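Local coordinates for protein 3,6-diketocamphane 1,6 monooxygenase (Pseudomonas putida, PDB 4UWM) that uses reduced flavin mononucleotide and molecular oxygen to convert a diketocamphane into a lactone, a Baeyer-Villiger step in the breakdown of (-)-camphor, at residues 78-83 against 141-146; 83-88 against 164-169; 92-97 against 186-191. One frame throughout, in Å; residues are numbered along the deposited sequence. Where two conformers were deposited one is given.

Overall arrangement
From the N terminus, the chain runs along strand 72-79, turns through 80-84 and enters helix 85-98. Interaction 1 closes the first loop, bringing the turn after the strand against helix 139-155. Interaction 2 closes a longer one, from the start of helix 85-98 to strand 167-170 of a two-stranded antiparallel hairpin. Interaction 3 closes the longest, from later turns of the same helix to an irregular loop before strand 198-202. The three loops cross rather than nest. Interactions 1 and 2 share Gln83 and meet again where Glu145 binds backbone nitrogens of 164-169. Together they tie the beta-alpha units of a TIM barrel to its peripheral hairpin and loop, beside the second subunit.

Interaction 1 of 3, residues 78-83 against 141-146; sequences HLLPHQ and DMVRES
Where strand 72-79 gives way to the 3-10 turn 80-82, the backbone comes closest to helix 139-155 at Leu80-Val143 and Pro81-Met142, with CA atoms 5.4 Å apart in both pairs. No direct hydrogen bond crosses, so the contact is packing plus one water. Leu80 CB points toward the helix, and CG stands anti to the carbonyl carbon (chi1 -52°). Its CD1 branch does much of the touching: it lies 3.5 Å from Ser146 OG and 4.0 Å from Val143 CG1, and also meets the Val143 carbonyl oxygen. An alanine in place of Leu80 would probably open a gap beside Val143 and Ser146, since the CD1 contacts to both would go. Pro81 lays its ring obliquely against two side chains. Its CB is 3.9 Å from Met142 CB, while CD rests 4.0 Å from Val143 CG2. Met142 bends at its last torsion (chi3 84°), which brings CE to 3.7 Å from the Pro81 carbonyl oxygen, its sulfur passing Pro81 CB on the way. The water joins three groups: it donates to Leu80 O and Gln83 O and also bonds Ser146 OG, 2.8 Å away. Two carbonyls, one in the turn and one just after it, are thus satisfied and linked to the helix. Ile107 of strand 105-108 touches both Leu80 and Val143, and Leu88 of helix 85-98 packs on Leu80. The arrangement belongs to the TIM barrel of the bacterial luciferase family: a loop at the C-terminal end of a barrel strand, the end that carries the FMN site, packs against a flanking helix.

Interaction 2 of 3, residues 83-88 against 164-169; sequences QHPAKL and KYWDAG
Pro85 and Trp166 meet ring on ring where the first turn of helix 85-98, a helix of the TIM barrel, is covered by the approach to strand 167-170, half of a peripheral antiparallel hairpin. Pro85 CD stands over one indole face, 3.3 Å from the centroid of the five-membered ring of Trp166 and only 6° off its normal, a CH-pi contact. Pro85 CG continues on the same face over the CD2-CE3 bond, 3.6 Å from Trp166 CE3. Tyr165 CB lies over the opposite indole face, toward its rim. Trp166 CB points toward the helix. The same indole turns its edge toward the face of His84: the two ring planes stand at 68°, an edge-to-face pair with centroids 5.2 Å apart. Pro85 CD also lies over a His84 face, toward the rim, and thus serves both rings. His84 CB points away from the hairpin, yet the end of its ring returns to it, and both ring nitrogens are engaged. At the N-cap position, His84 ND1 accepts from Ala86 N at 3.1 Å, the donor tilted from the ring plane; NE2 therefore carries the hydrogen. Ala168 CB lies 3.7 Å from His84 CE1. Ile149 of helix 139-155 touches both Pro85 and Ala168. Asp167 turns its carboxylate to Lys137 of the second subunit in a salt bridge. The Asp167 backbone oxygen O accepts from His84 NE2 at 2.8 Å, with the acceptor near the imidazole plane and an N-H...O angle of 140°.

Interaction 3 of 3, residues 92-97 against 186-191; sequences IGWLSQ and ADFSPW
Gln97 and Ser96 on helix 85-98 of the TIM barrel hold the irregular loop 186-191, which opens with an Asx turn at Asp187. The amide nitrogen of Gln97 spends both hydrogens on loop carbonyls: NE2 donates to Ser189 O at 2.9 Å, within the plane of that carbonyl, and to Asp187 O at 3.0 Å, from a position tilted out of its plane. Both acceptors lie near the amide plane of Gln97, and both bonds are nearly straight, fixing its rotation. On the other branch, Gln97 OE1 accepts from a water that also donates to Asp187 O. Asp187 OD1 takes Ser189 N, completing the turn, and Ser189 OG through its syn lone pair. Ser96 OG, anti to its backbone N (chi1 169°), accepts from Trp191 N at 2.9 Å, the N-H pointing almost straight at it. Phe188 turns its edge toward the face of the Trp94 five-membered ring, offset, with planes at 81°; Ala47 and Ala19 of the second subunit pack on Phe188 and Trp94 respectively. Gly93 lets the loop backbone come close, and its CA makes a CA-H...O contact of 3.2 Å with Phe188 O.

Interaction 1 of 3, residues 78-83 against 141-146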
loop_
_atom_site.group_PDB
_atom_site.type_symbol
_atom_site.label_atom_id
_atom_site.label_comp_id
_atom_site.label_asym_id
_atom_site.label_seq_id
_atom_site.Cartn_x
_atom_site.Cartn_y
_atom_site.Cartn_z
ATOM N N HIS A 78 -11.661 4.417 0.205
ATOM C CA HIS A 78 -11.308 3.489 -0.881
ATOM C C HIS A 78 -12.433 3.459 -1.902
ATOM O O HIS A 78 -13.609 3.319 -1.539
ATOM C CB HIS A 78 -11.069 2.074 -0.338
ATOM C CG HIS A 78 -9.737 1.878 0.306
ATOM N ND1 HIS A 78 -8.559 2.325 -0.260
ATOM C CD2 HIS A 78 -9.386 1.213 1.434
ATOM C CE1 HIS A 78 -7.542 1.968 0.520
ATOM N NE2 HIS A 78 -8.019 1.313 1.563
ATOM N N LEU A 79 -12.087 3.614 -3.168
ATOM C CA LEU A 79 -13.078 3.615 -4.230
ATOM C C LEU A 79 -13.236 2.160 -4.718
ATOM O O LEU A 79 -12.444 1.657 -5.508
ATOM C CB LEU A 79 -12.682 4.572 -5.362
ATOM C CG LEU A 79 -12.431 6.015 -4.849
ATOM C CD1 LEU A 79 -12.103 6.957 -5.986
ATOM C CD2 LEU A 79 -13.663 6.525 -4.081
ATOM N N LEU A 80 -14.259 1.497 -4.199
ATOM C CA LEU A 80 -14.489 0.054 -4.476
ATOM C C LEU A 80 -14.568 -0.354 -5.933
ATOM O O LEU A 80 -14.099 -1.439 -6.271
ATOM C CB LEU A 80 -15.682 -0.474 -3.687
ATOM C CG LEU A 80 -15.709 -0.220 -2.178
ATOM C CD1 LEU A 80 -16.789 -1.070 -1.521
ATOM C CD2 LEU A 80 -14.370 -0.467 -1.508
ATOM N N PRO A 81 -15.128 0.504 -6.817
ATOM C CA PRO A 81 -15.158 0.108 -8.236
ATOM C C PRO A 81 -13.787 -0.014 -8.922
ATOM O O PRO A 81 -13.694 -0.556 -10.025
ATOM C CB PRO A 81 -15.989 1.212 -8.887
ATOM C CG PRO A 81 -16.805 1.795 -7.773
ATOM C CD PRO A 81 -15.878 1.755 -6.594
ATOM N N HIS A 82 -12.715 0.442 -8.262
ATOM C CA HIS A 82 -11.411 0.546 -8.916
ATOM C C HIS A 82 -10.429 -0.619 -8.606
ATOM O O HIS A 82 -9.296 -0.608 -9.102
ATOM C CB HIS A 82 -10.713 1.884 -8.517
ATOM C CG HIS A 82 -11.410 3.128 -8.987
ATOM N ND1 HIS A 82 -10.983 4.390 -8.623
ATOM C CD2 HIS A 82 -12.516 3.311 -9.759
ATOM C CE1 HIS A 82 -11.779 5.300 -9.173
ATOM N NE2 HIS A 82 -12.714 4.672 -9.868
ATOM N N GLN A 83 -10.843 -1.590 -7.781
ATOM C CA GLN A 83 -9.972 -2.660 -7.260
ATOM C C GLN A 83 -10.700 -3.992 -7.281
ATOM O O GLN A 83 -11.931 -4.014 -7.096
ATOM C CB GLN A 83 -9.624 -2.407 -5.771
ATOM C CG GLN A 83 -9.033 -1.052 -5.449
ATOM C CD GLN A 83 -8.197 -1.057 -4.176
ATOM O OE1 GLN A 83 -8.094 -0.045 -3.475
ATOM N NE2 GLN A 83 -7.579 -2.188 -3.889
ATOM N N ASP A 141 -23.777 0.121 -7.946
ATOM C CA ASP A 141 -23.922 -1.337 -7.994
ATOM C C ASP A 141 -22.557 -2.017 -7.797
ATOM O O ASP A 141 -22.455 -3.032 -7.104
ATOM C CB ASP A 141 -24.493 -1.795 -9.337
ATOM C CG ASP A 141 -25.952 -1.400 -9.534
ATOM O OD1 ASP A 141 -26.637 -1.057 -8.545
ATOM O OD2 ASP A 141 -26.415 -1.455 -10.700
ATOM N N MET A 142 -21.523 -1.448 -8.421
ATOM C CA MET A 142 -20.136 -1.879 -8.186
ATOM C C MET A 142 -19.751 -1.809 -6.709
ATOM O O MET A 142 -19.195 -2.776 -6.177
ATOM C CB MET A 142 -19.145 -1.116 -9.072
ATOM C CG MET A 142 -19.371 -1.386 -10.530
ATOM S SD MET A 142 -18.292 -0.511 -11.661
ATOM C CE MET A 142 -16.848 -1.576 -11.672
ATOM N N VAL A 143 -20.080 -0.701 -6.037
ATOM C CA VAL A 143 -19.833 -0.580 -4.586
ATOM C C VAL A 143 -20.513 -1.688 -3.798
ATOM O O VAL A 143 -19.910 -2.293 -2.910
ATOM C CB VAL A 143 -20.215 0.826 -4.019
ATOM C CG1 VAL A 143 -20.170 0.863 -2.497
ATOM C CG2 VAL A 143 -19.336 1.923 -4.613
ATOM N N ARG A 144 -21.778 -1.969 -4.126
ATOM C CA ARG A 144 -22.554 -3.006 -3.441
ATOM C C ARG A 144 -21.951 -4.409 -3.596
ATOM O O ARG A 144 -21.840 -5.150 -2.634
ATOM C CB ARG A 144 -23.999 -2.997 -3.965
ATOM C CG ARG A 144 -25.049 -3.414 -2.954
ATOM C CD ARG A 144 -26.451 -3.236 -3.526
ATOM N NE ARG A 144 -26.636 -1.932 -4.167
ATOM C CZ ARG A 144 -26.910 -1.758 -5.458
ATOM N NH1 ARG A 144 -27.043 -2.804 -6.265
ATOM N NH2 ARG A 144 -27.061 -0.535 -5.941
ATOM N N GLU A 145 -21.587 -4.769 -4.820
ATOM C CA GLU A 145 -21.038 -6.100 -5.087
ATOM C C GLU A 145 -19.681 -6.248 -4.409
ATOM O O GLU A 145 -19.386 -7.289 -3.831
ATOM C CB GLU A 145 -20.935 -6.385 -6.595
ATOM C CG GLU A 145 -20.500 -7.817 -6.944
ATOM C CD GLU A 145 -20.428 -8.063 -8.440
ATOM O OE1 GLU A 145 -21.319 -7.613 -9.170
ATOM O OE2 GLU A 145 -19.481 -8.702 -8.911
ATOM N N SER A 146 -18.857 -5.198 -4.472
ATOM C CA SER A 146 -17.545 -5.275 -3.815
ATOM C C SER A 146 -17.711 -5.504 -2.319
ATOM O O SER A 146 -17.096 -6.392 -1.740
ATOM C CB SER A 146 -16.698 -4.016 -4.076
ATOM O OG SER A 146 -15.627 -3.989 -3.132
HETATM O O HOH W 1 -13.382 -3.457 -4.763
#

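Interaction 2 of 3, residues 83-88 against 164-169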
loop_
_atom_site.group_PDB
_atom_site.type_symbol
_atom_site.label_atom_id
_atom_site.label_comp_id
_atom_site.label_asym_id
_atom_site.label_seq_id
_atom_site.Cartn_x
_atom_site.Cartn_y
_atom_site.Cartn_z
ATOM N N GLN A 83 -10.843 -1.590 -7.781
ATOM C CA GLN A 83 -9.972 -2.660 -7.260
ATOM C C GLN A 83 -10.700 -3.992 -7.281
ATOM O O GLN A 83 -11.931 -4.014 -7.096
ATOM C CB GLN A 83 -9.624 -2.407 -5.771
ATOM C CG GLN A 83 -9.033 -1.052 -5.449
ATOM C CD GLN A 83 -8.197 -1.057 -4.176
ATOM O OE1 GLN A 83 -8.094 -0.045 -3.475
ATOM N NE2 GLN A 83 -7.579 -2.188 -3.889
ATOM N N HIS A 84 -9.954 -5.087 -7.424
ATOM C CA HIS A 84 -10.524 -6.401 -7.144
ATOM C C HIS A 84 -10.848 -6.490 -5.661
ATOM O O HIS A 84 -9.979 -6.247 -4.825
ATOM C CB HIS A 84 -9.569 -7.539 -7.536
ATOM C CG HIS A 84 -10.270 -8.851 -7.613
ATOM N ND1 HIS A 84 -10.629 -9.560 -6.490
ATOM C CD2 HIS A 84 -10.821 -9.503 -8.667
ATOM C CE1 HIS A 84 -11.312 -10.635 -6.848
ATOM N NE2 HIS A 84 -11.441 -10.624 -8.165
ATOM N N PRO A 85 -12.100 -6.851 -5.308
ATOM C CA PRO A 85 -12.519 -6.863 -3.911
ATOM C C PRO A 85 -11.786 -7.848 -3.013
ATOM O O PRO A 85 -11.695 -7.594 -1.824
ATOM C CB PRO A 85 -14.021 -7.260 -3.982
ATOM C CG PRO A 85 -14.428 -6.931 -5.372
ATOM C CD PRO A 85 -13.226 -7.119 -6.226
ATOM N N ALA A 86 -11.345 -9.000 -3.532
ATOM C CA ALA A 86 -10.550 -9.923 -2.699
ATOM C C ALA A 86 -9.164 -9.335 -2.358
ATOM O O ALA A 86 -8.700 -9.459 -1.241
ATOM C CB ALA A 86 -10.380 -11.292 -3.376
ATOM N N LYS A 87 -8.515 -8.748 -3.342
ATOM C CA LYS A 87 -7.224 -8.059 -3.111
ATOM C C LYS A 87 -7.388 -6.939 -2.068
ATOM O O LYS A 87 -6.573 -6.804 -1.155
ATOM C CB LYS A 87 -6.700 -7.502 -4.436
ATOM C CG LYS A 87 -5.273 -6.947 -4.413
ATOM C CD LYS A 87 -4.279 -8.111 -4.269
ATOM C CE LYS A 87 -2.840 -7.657 -4.325
ATOM N NZ LYS A 87 -2.574 -6.832 -3.113
ATOM N N LEU A 88 -8.418 -6.118 -2.246
ATOM C CA LEU A 88 -8.704 -5.013 -1.323
ATOM C C LEU A 88 -9.059 -5.522 0.083
ATOM O O LEU A 88 -8.512 -5.066 1.101
ATOM C CB LEU A 88 -9.796 -4.092 -1.924
ATOM C CG LEU A 88 -10.247 -2.889 -1.079
ATOM C CD1 LEU A 88 -9.041 -2.044 -0.619
ATOM C CD2 LEU A 88 -11.252 -2.046 -1.856
ATOM N N LYS A 164 -21.579 -9.701 -11.437
ATOM C CA LYS A 164 -21.683 -8.883 -12.638
ATOM C C LYS A 164 -20.352 -8.195 -12.942
ATOM O O LYS A 164 -19.995 -7.961 -14.115
ATOM C CB LYS A 164 -22.796 -7.837 -12.486
ATOM C CG LYS A 164 -23.289 -7.285 -13.815
ATOM C CD LYS A 164 -24.100 -6.011 -13.655
ATOM C CE LYS A 164 -24.361 -5.389 -15.015
ATOM N NZ LYS A 164 -25.166 -4.146 -14.886
ATOM N N TYR A 165 -19.611 -7.877 -11.886
ATOM C CA TYR A 165 -18.398 -7.081 -12.040
ATOM C C TYR A 165 -17.115 -7.828 -11.695
ATOM O O TYR A 165 -16.055 -7.553 -12.282
ATOM C CB TYR A 165 -18.524 -5.795 -11.212
ATOM C CG TYR A 165 -19.677 -4.918 -11.665
ATOM C CD1 TYR A 165 -19.617 -4.253 -12.888
ATOM C CD2 TYR A 165 -20.817 -4.752 -10.875
ATOM C CE1 TYR A 165 -20.665 -3.459 -13.320
ATOM C CE2 TYR A 165 -21.881 -3.954 -11.306
ATOM C CZ TYR A 165 -21.783 -3.310 -12.529
ATOM O OH TYR A 165 -22.792 -2.500 -13.008
ATOM N N TRP A 166 -17.191 -8.746 -10.739
ATOM C CA TRP A 166 -16.014 -9.545 -10.388
ATOM C C TRP A 166 -16.327 -11.010 -10.136
ATOM O O TRP A 166 -17.422 -11.350 -9.704
ATOM C CB TRP A 166 -15.357 -9.026 -9.103
ATOM C CG TRP A 166 -14.877 -7.618 -9.180
ATOM C CD1 TRP A 166 -13.712 -7.172 -9.726
ATOM C CD2 TRP A 166 -15.558 -6.457 -8.678
ATOM N NE1 TRP A 166 -13.614 -5.812 -9.589
ATOM C CE2 TRP A 166 -14.725 -5.344 -8.940
ATOM C CE3 TRP A 166 -16.775 -6.256 -8.014
ATOM C CZ2 TRP A 166 -15.071 -4.039 -8.579
ATOM C CZ3 TRP A 166 -17.126 -4.929 -7.644
ATOM C CH2 TRP A 166 -16.268 -3.848 -7.935
ATOM N N ASP A 167 -15.320 -11.852 -10.338
ATOM C CA ASP A 167 -15.318 -13.188 -9.740
ATOM C C ASP A 167 -14.408 -13.176 -8.512
ATOM O O ASP A 167 -13.310 -12.623 -8.555
ATOM C CB ASP A 167 -14.805 -14.215 -10.749
ATOM C CG ASP A 167 -15.702 -14.328 -11.955
ATOM O OD1 ASP A 167 -16.927 -14.178 -11.805
ATOM O OD2 ASP A 167 -15.176 -14.529 -13.056
ATOM N N ALA A 168 -14.855 -13.791 -7.426
ATOM C CA ALA A 168 -14.076 -13.832 -6.200
ATOM C C ALA A 168 -14.547 -14.970 -5.323
ATOM O O ALA A 168 -15.637 -15.486 -5.508
ATOM C CB ALA A 168 -14.227 -12.508 -5.454
ATOM N N GLY A 169 -13.730 -15.378 -4.363
ATOM C CA GLY A 169 -14.177 -16.375 -3.415
ATOM C C GLY A 169 -13.242 -16.616 -2.259
ATOM O O GLY A 169 -12.266 -15.889 -2.073
#

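Interaction 3 of 3, residues 92-97 against 186-191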
loop_
_atom_site.group_PDB
_atom_site.type_symbol
_atom_site.label_atom_id
_atom_site.label_comp_id
_atom_site.label_asym_id
_atom_site.label_seq_id
_atom_site.Cartn_x
_atom_site.Cartn_y
_atom_site.Cartn_z
ATOM N N ILE A 92 -6.934 -4.602 3.533
ATOM C CA ILE A 92 -7.635 -3.955 4.660
ATOM C C ILE A 92 -7.473 -4.762 5.956
ATOM O O ILE A 92 -7.154 -4.212 7.008
ATOM C CB ILE A 92 -9.129 -3.764 4.323
ATOM C CG1 ILE A 92 -9.297 -2.699 3.238
ATOM C CG2 ILE A 92 -9.937 -3.402 5.578
ATOM C CD1 ILE A 92 -10.662 -2.657 2.580
ATOM N N GLY A 93 -7.711 -6.074 5.882
ATOM C CA GLY A 93 -7.540 -6.923 7.067
ATOM C C GLY A 93 -6.116 -6.927 7.614
ATOM O O GLY A 93 -5.890 -6.876 8.832
ATOM N N TRP A 94 -5.135 -6.982 6.717
ATOM C CA TRP A 94 -3.763 -7.077 7.152
ATOM C C TRP A 94 -3.332 -5.743 7.785
ATOM O O TRP A 94 -2.655 -5.731 8.802
ATOM C CB TRP A 94 -2.830 -7.399 5.952
ATOM C CG TRP A 94 -1.405 -7.701 6.358
ATOM C CD1 TRP A 94 -0.998 -8.556 7.349
ATOM C CD2 TRP A 94 -0.195 -7.167 5.772
ATOM N NE1 TRP A 94 0.370 -8.590 7.421
ATOM C CE2 TRP A 94 0.894 -7.746 6.470
ATOM C CE3 TRP A 94 0.069 -6.239 4.745
ATOM C CZ2 TRP A 94 2.226 -7.449 6.167
ATOM C CZ3 TRP A 94 1.411 -5.943 4.434
ATOM C CH2 TRP A 94 2.467 -6.547 5.135
ATOM N N LEU A 95 -3.727 -4.646 7.155
ATOM C CA LEU A 95 -3.371 -3.299 7.652
ATOM C C LEU A 95 -4.062 -3.038 9.003
ATOM O O LEU A 95 -3.436 -2.512 9.914
ATOM C CB LEU A 95 -3.733 -2.237 6.614
ATOM C CG LEU A 95 -3.355 -0.770 6.971
ATOM C CD1 LEU A 95 -1.904 -0.685 7.420
ATOM C CD2 LEU A 95 -3.621 0.152 5.770
ATOM N N SER A 96 -5.334 -3.438 9.123
ATOM C CA SER A 96 -6.060 -3.410 10.411
ATOM C C SER A 96 -5.286 -4.182 11.471
ATOM O O SER A 96 -5.128 -3.687 12.602
ATOM C CB SER A 96 -7.495 -3.962 10.264
ATOM O OG SER A 96 -8.089 -4.176 11.537
ATOM N N GLN A 97 -4.773 -5.371 11.116
ATOM C CA GLN A 97 -3.925 -6.135 12.038
ATOM C C GLN A 97 -2.646 -5.395 12.442
ATOM O O GLN A 97 -2.258 -5.445 13.620
ATOM C CB GLN A 97 -3.544 -7.528 11.493
ATOM C CG GLN A 97 -4.676 -8.563 11.478
ATOM C CD GLN A 97 -4.199 -9.956 11.057
ATOM O OE1 GLN A 97 -3.078 -10.345 11.334
ATOM N NE2 GLN A 97 -5.054 -10.698 10.366
ATOM N N ALA A 186 -3.628 -18.780 5.523
ATOM C CA ALA A 186 -3.356 -17.513 6.232
ATOM C C ALA A 186 -4.625 -16.874 6.788
ATOM O O ALA A 186 -5.732 -17.052 6.241
ATOM C CB ALA A 186 -2.685 -16.533 5.278
ATOM N N ASP A 187 -4.471 -16.116 7.869
ATOM C CA ASP A 187 -5.583 -15.362 8.406
ATOM C C ASP A 187 -5.292 -13.870 8.264
ATOM O O ASP A 187 -4.556 -13.321 9.069
ATOM C CB ASP A 187 -5.801 -15.747 9.870
ATOM C CG ASP A 187 -6.976 -15.039 10.508
ATOM O OD1 ASP A 187 -7.676 -14.218 9.881
ATOM O OD2 ASP A 187 -7.205 -15.323 11.686
ATOM N N PHE A 188 -5.876 -13.236 7.238
ATOM C CA PHE A 188 -5.782 -11.774 7.060
ATOM C C PHE A 188 -7.100 -11.058 7.364
ATOM O O PHE A 188 -7.438 -10.071 6.712
ATOM C CB PHE A 188 -5.247 -11.411 5.657
ATOM C CG PHE A 188 -3.842 -11.872 5.419
ATOM C CD1 PHE A 188 -2.791 -11.407 6.226
ATOM C CD2 PHE A 188 -3.551 -12.786 4.392
ATOM C CE1 PHE A 188 -1.489 -11.838 6.009
ATOM C CE2 PHE A 188 -2.252 -13.224 4.186
ATOM C CZ PHE A 188 -1.219 -12.742 4.993
ATOM N N SER A 189 -7.884 -11.599 8.315
ATOM C CA SER A 189 -9.147 -10.978 8.707
ATOM C C SER A 189 -8.774 -9.714 9.504
ATOM O O SER A 189 -7.707 -9.677 10.096
ATOM C CB SER A 189 -10.031 -11.927 9.567
ATOM O OG SER A 189 -9.373 -12.274 10.767
ATOM N N PRO A 190 -9.662 -8.696 9.525
ATOM C CA PRO A 190 -9.337 -7.472 10.260
ATOM C C PRO A 190 -9.252 -7.753 11.771
ATOM O O PRO A 190 -9.679 -8.823 12.219
ATOM C CB PRO A 190 -10.486 -6.531 9.925
ATOM C CG PRO A 190 -11.194 -7.130 8.762
ATOM C CD PRO A 190 -10.977 -8.612 8.880
ATOM N N TRP A 191 -8.706 -6.810 12.532
ATOM C CA TRP A 191 -8.453 -6.970 13.983
ATOM C C TRP A 191 -9.677 -7.541 14.722
ATOM O O TRP A 191 -10.786 -7.066 14.524
ATOM C CB TRP A 191 -8.085 -5.621 14.582
ATOM C CG TRP A 191 -7.573 -5.659 15.998
ATOM C CD1 TRP A 191 -8.206 -5.158 17.114
ATOM C CD2 TRP A 191 -6.326 -6.194 16.452
ATOM N NE1 TRP A 191 -7.426 -5.356 18.225
ATOM C CE2 TRP A 191 -6.271 -5.992 17.855
ATOM C CE3 TRP A 191 -5.250 -6.836 15.818
ATOM C CZ2 TRP A 191 -5.172 -6.389 18.631
ATOM C CZ3 TRP A 191 -4.155 -7.244 16.594
ATOM C CH2 TRP A 191 -4.127 -7.008 17.990
HETATM O O HOH W 2 -1.629 -12.271 9.742
#